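Tol-Pal system protein TolB (Acinetobacter baumannii, PDB 7MX5) probably acts as the periplasmic component of the Tol-Pal system, which is thought to support outer membrane invagination during cell division and outer membrane integrity. Local coordinates at residues E33-L36 against N37-G40. Sequence-based numbering, arbitrary orientation.
Sequences ETDL and NRSG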
# COMPACT_ATOMS: atom_id res chain seq x y z
N GLU A 33 17.49 9.42 -4.46
CA GLU A 33 17.15 10.77 -4.03
C GLU A 33 15.65 11.03 -4.13
O GLU A 33 15.09 11.75 -3.30
CB GLU A 33 17.93 11.79 -4.85
CG GLU A 33 17.62 13.24 -4.52
CD GLU A 33 18.33 14.21 -5.46
OE1 GLU A 33 19.14 13.74 -6.28
OE2 GLU A 33 18.07 15.42 -5.36
N THR A 34 14.99 10.44 -5.13
CA THR A 34 13.55 10.60 -5.26
C THR A 34 12.81 9.81 -4.19
O THR A 34 11.81 10.29 -3.64
CB THR A 34 13.09 10.17 -6.66
OG1 THR A 34 13.90 10.83 -7.65
CG2 THR A 34 11.63 10.53 -6.87
N ASP A 35 13.28 8.60 -3.88
CA ASP A 35 12.65 7.80 -2.84
C ASP A 35 12.75 8.49 -1.48
O ASP A 35 11.76 8.60 -0.75
CB ASP A 35 13.28 6.41 -2.78
CG ASP A 35 12.94 5.56 -3.99
OD1 ASP A 35 11.90 5.82 -4.63
OD2 ASP A 35 13.71 4.63 -4.29
N LEU A 36 13.95 8.97 -1.13
CA LEU A 36 14.14 9.63 0.15
C LEU A 36 13.26 10.87 0.28
O LEU A 36 12.80 11.20 1.38
CB LEU A 36 15.61 10.00 0.34
CG LEU A 36 16.58 8.83 0.49
CD1 LEU A 36 17.88 9.29 1.13
CD2 LEU A 36 15.95 7.71 1.30
N ASN A 37 12.99 11.55 -0.84
CA ASN A 37 12.11 12.72 -0.82
C ASN A 37 10.64 12.35 -0.75
O ASN A 37 9.81 13.23 -0.51
CB ASN A 37 12.37 13.59 -2.05
CG ASN A 37 13.45 14.64 -1.80
OD1 ASN A 37 13.27 15.54 -0.98
ND2 ASN A 37 14.57 14.51 -2.50
N ARG A 38 10.29 11.08 -0.96
CA ARG A 38 8.92 10.61 -0.80
C ARG A 38 8.77 9.67 0.39
O ARG A 38 7.78 8.94 0.48
CB ARG A 38 8.43 9.94 -2.09
CG ARG A 38 8.99 8.56 -2.38
CD ARG A 38 8.23 7.90 -3.52
NE ARG A 38 8.95 6.76 -4.09
CZ ARG A 38 8.67 5.49 -3.81
NH1 ARG A 38 7.70 5.16 -2.98
NH2 ARG A 38 9.38 4.53 -4.40
N SER A 39 9.72 9.70 1.32
CA SER A 39 9.68 8.87 2.52
C SER A 39 8.70 9.38 3.57
O SER A 39 8.39 8.63 4.50
CB SER A 39 11.08 8.77 3.13
OG SER A 39 11.48 10.01 3.69
N GLY A 40 8.23 10.61 3.46
CA GLY A 40 7.39 11.20 4.48
C GLY A 40 8.10 11.58 5.75
O GLY A 40 7.46 12.11 6.67
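Asp35 and Arg38 form a salt bridge in the C-terminal part of helix 29-37, with OD1 of Asp35 2.8 Å from NH2 of Arg38. NH2 and NE of Arg38 both donate to OD1 of Asp35, NE from 3.1 Å, but at poor angles, so both hydrogen bonds are weak and a single carboxylate oxygen serves two nitrogens of the guanidinium. The two side chains run side by side, yet their planes stand 85° apart, so this is not the coplanar two-oxygen pairing; OD2 of Asp35 instead bonds to His115 and Ser118 of helix 110-126. NH1 of Arg38 bonds to Thr157. With chi1 at 74°, CG of Arg38 sits between its own N and carbonyl carbon, 3.2 Å from O of Asp35, and the chain, extended from there to NE, runs out alongside the Asp35 side chain.

Further bonds reach main-chain oxygens of the helix. O of Glu33 accepts from N of Asn37 at 3.2 Å and, on the other face of its carbonyl plane, from ND2 of Asn37 at 2.9 Å; ND2 also bonds to O of Ser44, tying the helix to strand 43-45. N of Arg38 bonds to O of Asp35 at 2.9 Å, from well above the carbonyl plane, and weakly to O of Thr34. One residue on, OG of Ser39 donates to O of Leu36 at 2.9 Å and accepts a hydrogen bond from N of Arg41.

Leu36 packs against Ile17 of strand 16-19 and Ile121 of helix 110-126, while Arg38 reaches Phe132 and Phe381. The carboxylate of Asp35 probably offsets the charge of the buried Arg38, with His115 and Ser118 fixing its other oxygen; as the chain leaves the helix in this N-terminal domain, ND2 of Asn37 adds a second donor to O of Glu33, and OG of Ser39 supplies one to O of Leu36.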